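Local coordinates for protein phosphodiesterase MJ0936 (Methanocaldococcus jannaschii, PDB 2AHD) that is a phosphodiesterase of the calcineurin-like phosphoesterase superfamily, folded as two mixed beta-sheets with helices packed around them, at residues S7-H12 and V31-D36; N15-I20 and I43-N48; G35-L40 and N59-R64; A55-N60 and I80-S85; I95-H100 and Y118-E123. All blocks are in the same frame, centred on the assembly; numbering follows the deposited sequence.

Contact 1 (S7-H12 and V31-D36); sequences SDTHDH and VIHCGD
The His33 ring lies with Ser7 CA over one face, offset toward the rim, and with Thr9 OG1 at its edge, near the ring plane. His33 NE2 and Thr9 OG1 stand 3.4 Å apart, a weak hydrogen bond in which either could be the donor. His33 CG is anti to the backbone N (chi1 -177°), which sets CG, and with it the ring, off toward the 7-12 loop. The second flat group, the His10 imidazole, has Asp36 O over one face, while His10 CE1 approaches Asp36 OD1 at 3.2 Å with ring and carboxylate planes 50° apart. That same Asp36 O takes two backbone donors: His10 N at 3.0 Å, nearly along the C=O axis, and Thr9 N at 3.1 Å, above the carbonyl plane. Asp8 OD1 comes within 3.7 Å of Asp36 OD1. Asp8 OD1 also accepts His120 N, and Asp36 OD2 accepts Asn60 N. The sequences match the D-x-H and G-D signatures of the superfamily, which in relatives line the metal site. Segment 7-12 follows strand 3-6 and leads into helix 13-24; segment 31-36 runs off strand 30-33, next to strand 3-6 in the six-stranded sheet.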
# COMPACT_ATOMS: atom_id res chain seq x y z
N SER A 7 -2.08 -2.58 -3.09
CA SER A 7 -2.84 -3.37 -2.11
C SER A 7 -3.50 -4.58 -2.76
O SER A 7 -3.71 -4.61 -3.97
CB SER A 7 -3.91 -2.48 -1.46
OG SER A 7 -4.66 -3.18 -0.48
N ASP A 8 -3.83 -5.58 -1.95
CA ASP A 8 -4.49 -6.79 -2.43
C ASP A 8 -3.94 -7.24 -3.78
O ASP A 8 -4.57 -7.01 -4.81
CB ASP A 8 -5.99 -6.56 -2.59
CG ASP A 8 -6.58 -5.75 -1.46
OD1 ASP A 8 -6.45 -6.19 -0.31
OD2 ASP A 8 -7.17 -4.68 -1.72
N THR A 9 -2.78 -7.87 -3.79
CA THR A 9 -2.19 -8.35 -5.03
C THR A 9 -2.61 -9.80 -5.29
O THR A 9 -2.63 -10.26 -6.43
CB THR A 9 -0.68 -8.26 -4.98
OG1 THR A 9 -0.22 -8.83 -3.75
CG2 THR A 9 -0.24 -6.82 -5.09
N HIS A 10 -2.93 -10.52 -4.22
CA HIS A 10 -3.38 -11.90 -4.30
C HIS A 10 -2.62 -12.82 -5.24
O HIS A 10 -3.20 -13.45 -6.12
CB HIS A 10 -4.85 -11.91 -4.64
CG HIS A 10 -5.69 -11.17 -3.65
ND1 HIS A 10 -6.03 -11.69 -2.42
CD2 HIS A 10 -6.17 -9.90 -3.66
CE1 HIS A 10 -6.68 -10.78 -1.72
NE2 HIS A 10 -6.78 -9.68 -2.45
N ASP A 11 -1.31 -12.89 -5.04
CA ASP A 11 -0.43 -13.76 -5.82
C ASP A 11 -0.37 -13.55 -7.34
O ASP A 11 0.30 -14.32 -8.05
CB ASP A 11 -0.80 -15.20 -5.53
CG ASP A 11 -0.65 -15.54 -4.07
OD1 ASP A 11 -0.02 -14.76 -3.34
OD2 ASP A 11 -1.15 -16.60 -3.65
N HIS A 12 -1.06 -12.52 -7.84
CA HIS A 12 -1.06 -12.25 -9.27
C HIS A 12 0.30 -11.77 -9.72
O HIS A 12 0.51 -10.58 -9.92
CB HIS A 12 -2.11 -11.20 -9.58
CG HIS A 12 -2.44 -11.10 -11.03
ND1 HIS A 12 -3.72 -10.88 -11.49
CD2 HIS A 12 -1.66 -11.16 -12.13
CE1 HIS A 12 -3.71 -10.81 -12.81
NE2 HIS A 12 -2.47 -10.98 -13.22
N VAL A 31 7.42 2.49 -1.15
CA VAL A 31 6.16 1.92 -1.61
C VAL A 31 5.35 1.34 -0.46
O VAL A 31 5.88 0.61 0.37
CB VAL A 31 6.38 0.79 -2.64
CG1 VAL A 31 5.06 0.15 -2.99
CG2 VAL A 31 7.00 1.36 -3.90
N ILE A 32 4.07 1.69 -0.42
CA ILE A 32 3.14 1.21 0.61
C ILE A 32 2.27 0.10 0.01
O ILE A 32 1.72 0.26 -1.07
CB ILE A 32 2.21 2.32 1.10
CG1 ILE A 32 3.01 3.50 1.63
CG2 ILE A 32 1.28 1.79 2.17
CD1 ILE A 32 2.16 4.62 2.12
N HIS A 33 2.16 -1.02 0.72
CA HIS A 33 1.35 -2.15 0.27
C HIS A 33 0.52 -2.51 1.48
O HIS A 33 1.05 -3.00 2.46
CB HIS A 33 2.27 -3.30 -0.12
CG HIS A 33 1.55 -4.49 -0.67
ND1 HIS A 33 0.53 -5.12 0.00
CD2 HIS A 33 1.74 -5.20 -1.81
CE1 HIS A 33 0.12 -6.17 -0.69
NE2 HIS A 33 0.84 -6.24 -1.79
N CYS A 34 -0.77 -2.27 1.43
CA CYS A 34 -1.57 -2.56 2.61
C CYS A 34 -2.37 -3.83 2.57
O CYS A 34 -2.92 -4.25 3.59
CB CYS A 34 -2.53 -1.40 2.89
SG CYS A 34 -2.82 -0.28 1.51
N GLY A 35 -2.42 -4.46 1.41
CA GLY A 35 -3.23 -5.66 1.25
C GLY A 35 -2.62 -7.00 1.47
O GLY A 35 -1.65 -7.15 2.21
N ASP A 36 -3.20 -7.99 0.82
CA ASP A 36 -2.73 -9.35 0.93
C ASP A 36 -1.79 -9.66 -0.23
O ASP A 36 -2.22 -9.68 -1.39
CB ASP A 36 -3.89 -10.37 0.90
CG ASP A 36 -5.09 -9.96 1.75
OD1 ASP A 36 -6.11 -9.53 1.17
OD2 ASP A 36 -5.03 -10.09 2.98

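Contact 2 (N15-I20 and I43-N48)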
# COMPACT_ATOMS: atom_id res chain seq x y z
N ASN A 15 0.72 -8.89 -12.69
CA ASN A 15 0.40 -7.55 -12.25
C ASN A 15 1.36 -7.03 -11.18
O ASN A 15 1.58 -5.82 -11.05
CB ASN A 15 -1.04 -7.50 -11.76
CG ASN A 15 -2.02 -7.50 -12.90
OD1 ASN A 15 -1.67 -7.85 -14.02
ND2 ASN A 15 -3.26 -7.10 -12.63
N ILE A 16 1.94 -7.94 -10.40
CA ILE A 16 2.88 -7.55 -9.36
C ILE A 16 4.14 -6.99 -10.02
O ILE A 16 4.65 -5.95 -9.63
CB ILE A 16 3.25 -8.76 -8.46
CG1 ILE A 16 2.06 -9.14 -7.58
CG2 ILE A 16 4.48 -8.43 -7.62
CD1 ILE A 16 2.23 -10.42 -6.78
N ARG A 17 4.62 -7.70 -11.04
CA ARG A 17 5.81 -7.30 -11.77
C ARG A 17 5.53 -6.01 -12.52
O ARG A 17 6.35 -5.09 -12.51
CB ARG A 17 6.19 -8.39 -12.77
CG ARG A 17 6.33 -9.77 -12.17
CD ARG A 17 6.20 -10.80 -13.28
NE ARG A 17 6.17 -12.17 -12.79
CZ ARG A 17 7.20 -12.77 -12.22
NH1 ARG A 17 8.35 -12.13 -12.08
NH2 ARG A 17 7.09 -14.02 -11.80
N LYS A 18 4.37 -5.94 -13.19
CA LYS A 18 3.99 -4.74 -13.92
C LYS A 18 4.11 -3.54 -13.00
O LYS A 18 4.72 -2.53 -13.34
CB LYS A 18 2.55 -4.82 -14.41
CG LYS A 18 2.31 -5.72 -15.62
CD LYS A 18 0.91 -5.48 -16.18
CE LYS A 18 0.68 -6.20 -17.50
NZ LYS A 18 0.81 -7.66 -17.33
N ALA A 19 3.50 -3.67 -11.83
CA ALA A 19 3.50 -2.63 -10.82
C ALA A 19 4.89 -2.29 -10.35
O ALA A 19 5.23 -1.12 -10.23
CB ALA A 19 2.63 -3.05 -9.64
N ILE A 20 5.70 -3.31 -10.06
CA ILE A 20 7.05 -3.06 -9.60
C ILE A 20 7.81 -2.17 -10.60
O ILE A 20 8.45 -1.19 -10.20
CB ILE A 20 7.84 -4.36 -9.35
CG1 ILE A 20 7.18 -5.16 -8.23
CG2 ILE A 20 9.26 -4.03 -8.92
CD1 ILE A 20 7.93 -6.41 -7.83
N ILE A 43 6.96 -12.25 -1.94
CA ILE A 43 8.02 -11.40 -1.43
C ILE A 43 9.28 -11.43 -2.30
O ILE A 43 9.95 -10.41 -2.46
CB ILE A 43 8.39 -11.77 0.02
CG1 ILE A 43 7.16 -11.71 0.92
CG2 ILE A 43 9.44 -10.83 0.55
CD1 ILE A 43 6.47 -10.37 0.96
N LYS A 44 9.61 -12.59 -2.86
CA LYS A 44 10.82 -12.70 -3.68
C LYS A 44 10.75 -11.84 -4.93
O LYS A 44 11.76 -11.60 -5.59
CB LYS A 44 11.10 -14.15 -4.05
CG LYS A 44 11.37 -15.10 -2.85
CD LYS A 44 12.53 -14.65 -1.90
CE LYS A 44 12.04 -13.76 -0.75
NZ LYS A 44 13.06 -13.48 0.30
N GLU A 45 9.56 -11.38 -5.27
CA GLU A 45 9.39 -10.54 -6.45
C GLU A 45 9.83 -9.13 -6.11
O GLU A 45 10.34 -8.41 -6.95
CB GLU A 45 7.93 -10.52 -6.87
CG GLU A 45 7.42 -11.79 -7.49
CD GLU A 45 8.02 -12.02 -8.86
OE1 GLU A 45 8.00 -11.08 -9.68
OE2 GLU A 45 8.50 -13.15 -9.11
N PHE A 46 9.61 -8.74 -4.86
CA PHE A 46 9.95 -7.41 -4.43
C PHE A 46 11.44 -7.16 -4.30
O PHE A 46 11.88 -6.01 -4.26
CB PHE A 46 9.22 -7.08 -3.13
CG PHE A 46 7.75 -6.87 -3.32
CD1 PHE A 46 7.29 -5.80 -4.08
CD2 PHE A 46 6.83 -7.77 -2.81
CE1 PHE A 46 5.95 -5.63 -4.34
CE2 PHE A 46 5.47 -7.61 -3.07
CZ PHE A 46 5.03 -6.54 -3.83
N GLU A 47 12.23 -8.23 -4.22
CA GLU A 47 13.66 -8.04 -4.14
C GLU A 47 14.05 -7.69 -5.56
O GLU A 47 14.91 -8.31 -6.16
CB GLU A 47 14.37 -9.32 -3.65
CG GLU A 47 14.37 -10.50 -4.61
CD GLU A 47 14.91 -11.78 -3.96
OE1 GLU A 47 15.12 -12.78 -4.68
OE2 GLU A 47 15.12 -11.79 -2.72
N ASN A 48 13.38 -6.68 -6.08
CA ASN A 48 13.60 -6.23 -7.43
C ASN A 48 12.93 -4.89 -7.62
O ASN A 48 12.73 -4.43 -8.74
CB ASN A 48 13.02 -7.24 -8.39
CG ASN A 48 13.77 -7.30 -9.68
OD1 ASN A 48 13.92 -6.29 -10.37
ND2 ASN A 48 14.28 -8.49 -10.02
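Two helices pack side by side here, Arg17, Ile16 and Ile20 of helix 13-24 facing Glu45 and Phe46 of the short, weakly bonded helix 43-46: an apolar seam with a salt bridge along its outer margin. The bridge joins Arg17 NH1 to Glu45 OE1, 2.6 Å apart. It is not a flat two-pronged pair, because OE1 sits over a face of the guanidinium and the two planes are 82° apart. Arg17 is extended from CG to NE, whereas Glu45 is bent at chi2 (-70°), CD being turned out of the extended, anti position. Next to the salt bridge, Ile20 carries the apolar side. Its CD1 reaches Phe46 CD1 at 3.9 Å, coming at the ring obliquely, and also lies 4.2 Å from Glu45 CB. One turn earlier, Ile16 crosses Glu45 at about a right angle; its CG2 rests 4.1 Å from Glu45 CB and 4.3 Å from Phe46 CZ. At the far end Ile20 CG2 meets Asn48 O at 3.5 Å, and that carbonyl also takes a weak hydrogen bond from Asn24 ND2. Ile16 extends the seam to Thr9 and Val42, and Ile20 extends it to Leu49. Helix 43-46 touches two longer helices: 13-24 here and 64-74 through Ile43 and Lys44 on Trp70.

Contact 3 (G35-L40 and N59-R64); sequences GDFVSL and NNDGER
Asp36 and Asn60 make the first shell. Asp36 OD2 accepts Asn60 N at 2.9 Å, the donor standing above the carboxylate plane, and OD1 takes a weak bond from Asn60 ND2 at 3.4 Å, almost straight at the hydrogen (175°). Carboxylate and amide planes are 68° apart, so the side chains cross without stacking. In the other direction Asp61 sends OD1 back to the 35-40 loop, 3.0 Å from Val38 N, a hydrogen bond whose donor position is less sure. The same OD1 lies at the edge of the Phe37 ring, near its plane, 3.6 Å from CD1. Farther along, Val38 CG2 packs on Asn60 CB at 3.7 Å, and Leu40 CD1 meets Glu63 OE2.

What sets these groups lies one layer out. Gly58 N holds Asp61 OD2, and Phe37 stacks on His33. The two loops each follow a parallel strand, 30-33 and 52-56, and carry the G-D and G-N signatures of calcineurin-like phosphoesterases, consistent with a place beside the family's active site.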
# COMPACT_ATOMS: atom_id res chain seq x y z
N GLY A 35 -2.42 -4.46 1.41
CA GLY A 35 -3.23 -5.66 1.25
C GLY A 35 -2.62 -7.00 1.47
O GLY A 35 -1.65 -7.15 2.21
N ASP A 36 -3.20 -7.99 0.82
CA ASP A 36 -2.73 -9.35 0.93
C ASP A 36 -1.79 -9.66 -0.23
O ASP A 36 -2.22 -9.68 -1.39
CB ASP A 36 -3.89 -10.37 0.90
CG ASP A 36 -5.09 -9.96 1.75
OD1 ASP A 36 -6.11 -9.53 1.17
OD2 ASP A 36 -5.03 -10.09 2.98
N PHE A 37 -0.51 -9.86 0.06
CA PHE A 37 0.42 -10.25 -1.00
C PHE A 37 -0.14 -11.63 -1.10
O PHE A 37 -0.34 -12.19 -2.18
CB PHE A 37 1.85 -10.38 -0.48
CG PHE A 37 2.26 -9.28 0.43
CD1 PHE A 37 1.68 -9.16 1.68
CD2 PHE A 37 3.20 -8.35 0.02
CE1 PHE A 37 2.03 -8.11 2.51
CE2 PHE A 37 3.56 -7.30 0.84
CZ PHE A 37 2.97 -7.18 2.08
N VAL A 38 -0.36 -12.12 0.12
CA VAL A 38 -0.93 -13.41 0.45
C VAL A 38 0.10 -14.52 0.60
O VAL A 38 0.35 -14.95 1.71
CB VAL A 38 -2.02 -13.80 -0.55
CG1 VAL A 38 -1.95 -15.26 -0.84
CG2 VAL A 38 -3.38 -13.42 0.01
N SER A 39 0.70 -14.96 -0.50
CA SER A 39 1.67 -16.05 -0.44
C SER A 39 3.11 -15.58 -0.32
O SER A 39 3.48 -14.55 -0.86
CB SER A 39 1.52 -16.94 -1.67
OG SER A 39 0.31 -17.66 -1.64
N LEU A 40 3.92 -16.38 0.37
CA LEU A 40 5.33 -16.07 0.59
C LEU A 40 6.11 -15.81 -0.68
O LEU A 40 6.88 -14.85 -0.74
CB LEU A 40 6.01 -17.20 1.36
CG LEU A 40 6.28 -16.94 2.85
CD1 LEU A 40 6.75 -18.20 3.55
CD2 LEU A 40 7.30 -15.82 2.96
N ASN A 59 -6.04 -9.82 5.87
CA ASN A 59 -6.70 -10.90 6.59
C ASN A 59 -6.38 -12.24 5.96
O ASN A 59 -6.64 -13.28 6.56
CB ASN A 59 -8.21 -10.67 6.59
CG ASN A 59 -8.73 -10.28 5.23
OD1 ASN A 59 -8.18 -9.37 4.58
ND2 ASN A 59 -9.77 -10.95 4.78
N ASN A 60 -5.82 -12.23 4.75
CA ASN A 60 -5.51 -13.48 4.07
C ASN A 60 -4.04 -13.84 4.14
O ASN A 60 -3.65 -14.95 3.75
CB ASN A 60 -5.96 -13.40 2.62
CG ASN A 60 -7.45 -13.35 2.49
OD1 ASN A 60 -8.13 -14.32 2.81
ND2 ASN A 60 -7.97 -12.23 2.03
N ASP A 61 -3.21 -12.92 4.61
CA ASP A 61 -1.79 -13.18 4.72
C ASP A 61 -1.59 -14.23 5.81
O ASP A 61 -1.55 -13.90 7.00
CB ASP A 61 -1.01 -11.91 5.07
CG ASP A 61 -1.15 -10.81 4.01
OD1 ASP A 61 -1.12 -11.13 2.81
OD2 ASP A 61 -1.27 -9.63 4.38
N GLY A 62 -1.47 -15.48 5.40
CA GLY A 62 -1.29 -16.56 6.36
C GLY A 62 0.02 -16.61 7.11
O GLY A 62 0.04 -16.93 8.30
N GLU A 63 1.13 -16.28 6.45
CA GLU A 63 2.43 -16.33 7.10
C GLU A 63 3.00 -14.98 7.53
O GLU A 63 3.96 -14.51 6.94
CB GLU A 63 3.42 -17.02 6.18
CG GLU A 63 3.00 -18.42 5.80
CD GLU A 63 4.08 -19.42 6.12
OE1 GLU A 63 4.60 -19.39 7.26
OE2 GLU A 63 4.40 -20.24 5.24
N ARG A 64 2.42 -14.39 8.57
CA ARG A 64 2.88 -13.08 9.06
C ARG A 64 4.32 -13.15 9.55
O ARG A 64 5.11 -12.23 9.37
CB ARG A 64 1.99 -12.63 10.21
CG ARG A 64 0.53 -12.91 10.00
CD ARG A 64 -0.22 -12.91 11.32
NE ARG A 64 -0.06 -11.65 12.03
CZ ARG A 64 -0.62 -10.51 11.65
NH1 ARG A 64 -1.37 -10.46 10.56
NH2 ARG A 64 -0.41 -9.40 12.34

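Contact 4 (A55-N60 and I80-S85); sequences ATYGNN and IDDFIS
Tyr57 and Ile80 cross at about a right angle, the isoleucine lying over one face of the ring. Ile80 CG1 sits 3.9 Å from the ring centroid and 14° off its normal, a CH-pi contact. It gets there because CG1 is anti to the backbone N (chi1 -168°), which also leaves it 3.8 Å from Ala55 CB. Tyr57 OH hydrogen-bonds to Lys68 NZ and probably to Arg64 O, and the Arg64 side chain makes a cation-pi contact with the ring. Ala55 and Ile80 pair as parallel neighbours: strands 52-56 and 79-81, with helix 64-74 between them in the chain, form a beta-alpha-beta crossover at the margin of the six-stranded sheet. Asp81 N donates to Ala55 O at 3.3 Å. Past that bond the pairing slackens. Asp81 O receives two weak bonds, one from Tyr57 N at 3.4 Å and one from Thr56 OG1 at 3.3 Å. Asp82 OD1 comes 3.9 Å from Tyr57 CB, while its OD2 forms a salt bridge with Arg64. Beyond the bend, Ile84 points toward strand 52-56 and brings CG1 to 4.0 Å from Thr56 OG1.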
# COMPACT_ATOMS: atom_id res chain seq x y z
N ALA A 55 4.52 -2.12 4.59
CA ALA A 55 3.35 -2.96 4.34
C ALA A 55 2.53 -3.25 5.58
O ALA A 55 3.00 -3.10 6.70
CB ALA A 55 3.81 -4.27 3.70
N THR A 56 1.29 -3.67 5.36
CA THR A 56 0.39 -4.00 6.45
C THR A 56 -0.22 -5.36 6.18
O THR A 56 -0.47 -5.71 5.02
CB THR A 56 -0.73 -2.97 6.58
OG1 THR A 56 -0.22 -1.79 7.20
CG2 THR A 56 -1.87 -3.51 7.41
N TYR A 57 -0.45 -6.13 7.23
CA TYR A 57 -1.01 -7.47 7.10
C TYR A 57 -2.46 -7.47 6.66
O TYR A 57 -3.28 -6.69 7.15
CB TYR A 57 -0.88 -8.24 8.43
CG TYR A 57 0.54 -8.58 8.82
CD1 TYR A 57 1.34 -9.37 8.00
CD2 TYR A 57 1.10 -8.09 10.00
CE1 TYR A 57 2.65 -9.67 8.34
CE2 TYR A 57 2.42 -8.38 10.36
CZ TYR A 57 3.19 -9.17 9.52
OH TYR A 57 4.50 -9.45 9.85
N GLY A 58 -2.77 -8.36 5.73
CA GLY A 58 -4.13 -8.47 5.25
C GLY A 58 -4.74 -9.60 6.02
O GLY A 58 -4.04 -10.28 6.75
N ASN A 59 -6.04 -9.82 5.87
CA ASN A 59 -6.70 -10.90 6.59
C ASN A 59 -6.38 -12.24 5.96
O ASN A 59 -6.64 -13.28 6.56
CB ASN A 59 -8.21 -10.67 6.59
CG ASN A 59 -8.73 -10.28 5.23
OD1 ASN A 59 -8.18 -9.37 4.58
ND2 ASN A 59 -9.77 -10.95 4.78
N ASN A 60 -5.82 -12.23 4.75
CA ASN A 60 -5.51 -13.48 4.07
C ASN A 60 -4.04 -13.84 4.14
O ASN A 60 -3.65 -14.95 3.75
CB ASN A 60 -5.96 -13.40 2.62
CG ASN A 60 -7.45 -13.35 2.49
OD1 ASN A 60 -8.13 -14.32 2.81
ND2 ASN A 60 -7.97 -12.23 2.03
N ILE A 80 6.57 -4.15 8.28
CA ILE A 80 5.20 -4.65 8.15
C ILE A 80 4.56 -4.87 9.53
O ILE A 80 5.17 -5.44 10.42
CB ILE A 80 5.16 -5.96 7.33
CG1 ILE A 80 3.72 -6.31 6.95
CG2 ILE A 80 5.80 -7.09 8.11
CD1 ILE A 80 3.61 -7.48 6.03
N ASP A 81 3.32 -4.41 9.68
CA ASP A 81 2.58 -4.53 10.94
C ASP A 81 1.09 -4.37 10.64
O ASP A 81 0.73 -3.88 9.56
CB ASP A 81 3.06 -3.43 11.91
CG ASP A 81 2.44 -3.52 13.31
OD1 ASP A 81 2.89 -2.77 14.21
OD2 ASP A 81 1.49 -4.32 13.53
N ASP A 82 0.22 -4.79 11.55
CA ASP A 82 -1.21 -4.64 11.34
C ASP A 82 -1.58 -3.19 11.05
O ASP A 82 -2.42 -2.91 10.18
CB ASP A 82 -1.98 -5.13 12.54
CG ASP A 82 -2.15 -6.63 12.54
OD1 ASP A 82 -2.80 -7.15 11.60
OD2 ASP A 82 -1.65 -7.28 13.48
N PHE A 83 -0.97 -2.26 11.79
CA PHE A 83 -1.22 -0.84 11.60
C PHE A 83 0.13 -0.14 11.49
O PHE A 83 1.13 -0.67 11.96
CB PHE A 83 -2.01 -0.26 12.76
CG PHE A 83 -3.20 -1.07 13.12
CD1 PHE A 83 -3.09 -2.18 13.95
CD2 PHE A 83 -4.45 -0.76 12.60
CE1 PHE A 83 -4.20 -2.97 14.25
CE2 PHE A 83 -5.57 -1.54 12.90
CZ PHE A 83 -5.44 -2.65 13.73
N ILE A 84 0.16 1.03 10.87
CA ILE A 84 1.41 1.77 10.73
C ILE A 84 1.16 3.26 10.78
O ILE A 84 0.54 3.82 9.87
CB ILE A 84 2.11 1.47 9.38
CG1 ILE A 84 2.65 0.04 9.37
CG2 ILE A 84 3.23 2.47 9.15
CD1 ILE A 84 3.82 -0.21 10.26
N SER A 85 1.64 3.90 11.84
CA SER A 85 1.49 5.35 11.99
C SER A 85 2.86 5.96 11.68
O SER A 85 3.86 5.57 12.28
CB SER A 85 1.07 5.70 13.42
OG SER A 85 0.78 7.08 13.54
O HOH W 1 -4.64 -4.17 8.80

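Contact 5 (I95-H100 and Y118-E123)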
# COMPACT_ATOMS: atom_id res chain seq x y z
N ILE A 95 -1.71 3.76 7.97
CA ILE A 95 -1.91 2.69 7.02
C ILE A 95 -2.47 1.43 7.66
O ILE A 95 -2.10 1.07 8.77
CB ILE A 95 -0.59 2.36 6.35
CG1 ILE A 95 0.06 3.65 5.84
CG2 ILE A 95 -0.81 1.40 5.21
CD1 ILE A 95 1.43 3.45 5.25
N THR A 96 -3.37 0.77 6.94
CA THR A 96 -3.98 -0.46 7.43
C THR A 96 -4.78 -1.11 6.32
O THR A 96 -5.37 -0.42 5.50
CB THR A 96 -4.91 -0.20 8.66
OG1 THR A 96 -5.42 -1.46 9.13
CG2 THR A 96 -6.08 0.71 8.29
N HIS A 97 -4.79 -2.43 6.28
CA HIS A 97 -5.55 -3.17 5.28
C HIS A 97 -6.99 -2.96 5.73
O HIS A 97 -7.26 -3.09 6.92
CB HIS A 97 -5.18 -4.64 5.38
CG HIS A 97 -5.93 -5.53 4.45
ND1 HIS A 97 -5.69 -5.56 3.09
CD2 HIS A 97 -6.90 -6.45 4.67
CE1 HIS A 97 -6.47 -6.46 2.53
NE2 HIS A 97 -7.22 -7.01 3.47
N GLY A 98 -7.89 -2.62 4.81
CA GLY A 98 -9.29 -2.42 5.20
C GLY A 98 -9.60 -3.03 6.56
O GLY A 98 -9.62 -2.32 7.56
N HIS A 99 -9.89 -4.32 6.59
CA HIS A 99 -10.09 -5.02 7.86
C HIS A 99 -11.06 -4.43 8.85
O HIS A 99 -12.26 -4.43 8.67
CB HIS A 99 -8.75 -5.11 8.56
CG HIS A 99 -8.09 -6.44 8.45
ND1 HIS A 99 -6.77 -6.63 8.80
CD2 HIS A 99 -8.57 -7.65 8.08
CE1 HIS A 99 -6.47 -7.91 8.66
NE2 HIS A 99 -7.54 -8.54 8.22
N HIS A 100 -10.47 -3.96 9.94
CA HIS A 100 -11.14 -3.36 11.07
C HIS A 100 -11.78 -2.03 10.71
O HIS A 100 -11.13 -0.98 10.70
CB HIS A 100 -10.12 -3.14 12.18
CG HIS A 100 -9.13 -4.26 12.32
ND1 HIS A 100 -9.42 -5.44 12.96
CD2 HIS A 100 -7.84 -4.37 11.91
CE1 HIS A 100 -8.36 -6.23 12.94
NE2 HIS A 100 -7.39 -5.60 12.31
N TYR A 118 -5.66 2.54 2.86
CA TYR A 118 -6.18 1.22 3.22
C TYR A 118 -6.61 0.45 1.99
O TYR A 118 -6.79 1.04 0.94
CB TYR A 118 -7.36 1.38 4.17
CG TYR A 118 -8.60 1.87 3.48
CD1 TYR A 118 -9.62 1.00 3.14
CD2 TYR A 118 -8.73 3.21 3.13
CE1 TYR A 118 -10.74 1.43 2.46
CE2 TYR A 118 -9.85 3.66 2.45
CZ TYR A 118 -10.85 2.77 2.12
OH TYR A 118 -11.98 3.22 1.47
N GLY A 119 -6.79 -0.86 2.13
CA GLY A 119 -7.21 -1.67 1.00
C GLY A 119 -8.37 -2.56 1.41
O GLY A 119 -9.39 -2.07 1.89
N HIS A 120 -8.23 -3.87 1.20
CA HIS A 120 -9.25 -4.83 1.60
C HIS A 120 -10.56 -4.87 0.84
O HIS A 120 -11.06 -5.94 0.53
CB HIS A 120 -9.58 -4.66 3.07
CG HIS A 120 -10.67 -5.57 3.56
ND1 HIS A 120 -10.65 -6.93 3.34
CD2 HIS A 120 -11.77 -5.32 4.29
CE1 HIS A 120 -11.69 -7.48 3.93
NE2 HIS A 120 -12.39 -6.53 4.51
N THR A 121 -11.13 -3.71 0.56
CA THR A 121 -12.40 -3.64 -0.15
C THR A 121 -12.24 -3.92 -1.63
O THR A 121 -13.19 -4.34 -2.27
CB THR A 121 -13.06 -2.27 0.00
OG1 THR A 121 -12.21 -1.26 -0.55
CG2 THR A 121 -13.31 -1.97 1.47
N HIS A 122 -11.04 -3.70 -2.16
CA HIS A 122 -10.79 -3.91 -3.58
C HIS A 122 -11.44 -2.75 -4.31
O HIS A 122 -11.33 -2.60 -5.53
CB HIS A 122 -11.42 -5.23 -4.05
CG HIS A 122 -10.67 -6.46 -3.63
ND1 HIS A 122 -9.79 -7.11 -4.46
CD2 HIS A 122 -10.69 -7.17 -2.48
CE1 HIS A 122 -9.30 -8.17 -3.85
NE2 HIS A 122 -9.83 -8.23 -2.64
N GLU A 123 -12.14 -1.91 -3.56
CA GLU A 123 -12.82 -0.74 -4.12
C GLU A 123 -11.93 0.48 -4.05
O GLU A 123 -11.85 1.12 -3.02
CB GLU A 123 -14.11 -0.46 -3.36
CG GLU A 123 -15.15 -1.55 -3.48
CD GLU A 123 -15.55 -1.83 -4.92
OE1 GLU A 123 -16.41 -2.70 -5.15
OE2 GLU A 123 -15.00 -1.17 -5.84
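Gly98 and His120 bring their backbones together where two parallel strands run out into loops, their CA atoms 4.3 Å apart, and two residues earlier Tyr118 CA makes a CA-H...O contact with Thr96 O. Among the side chains, His97 and His120 dominate. His120 CB lies over one face of the His97 ring, 3.5 Å from its centroid and somewhat toward the rim, a CH-pi contact, though the place of this CB is less sure. The two imidazoles themselves are oblique, planes at 54° and centroids 5.0 Å apart, while the side chains as wholes cross at about a right angle. His97 CG is anti to the backbone N (chi1 178°), which sets CG, and the ring with it, back toward the 118-123 loop. His97 CD2 stands over the centre of the His99 ring, 3.9 Å above that plane. Tyr118 turns the edge of its ring to Gly98, CD1 being 4.0 Å from Gly98 CA.

Ring faces and backbone carry much of the contact. Polar atoms also have partners in other loops: His97 ND1 and NE2 have weak bonds to Cys34 O and Asn59 OD1, and backbone His120 N donates to Asp8 OD1. These loops carry histidines of the H-G-H and G-H-T-H type found in calcineurin-like phosphoesterases, and so many histidines next to aspartate and asparagine are consistent with a metal-binding pocket as in relatives.

How the contacts relate
Contacts 1, 3, 4 and 5 gather at the sheet ends, their centres 9 to 13 Å apart. Along the chain contacts 1 and 2 alternate, contact 3 begins where contact 1 ends, and contacts 4 and 5 follow. Contacts 1 and 3 share Gly35 and Asp36, contacts 3 and 4 Asn59 and Asn60; the loops after strands 3-6, 30-33 and 52-56 lie side by side on the six-stranded sheet. Contact 5, on the other sheet, meets them through His97, His99 and His120. Contact 2, on the helical flank, has its centre about 10 Å from that of contact 1 and 20 Å from that of contact 5; Phe46, Ile16 and Ile43 touch contacts 1 and 3. The loops converge on the probable active site.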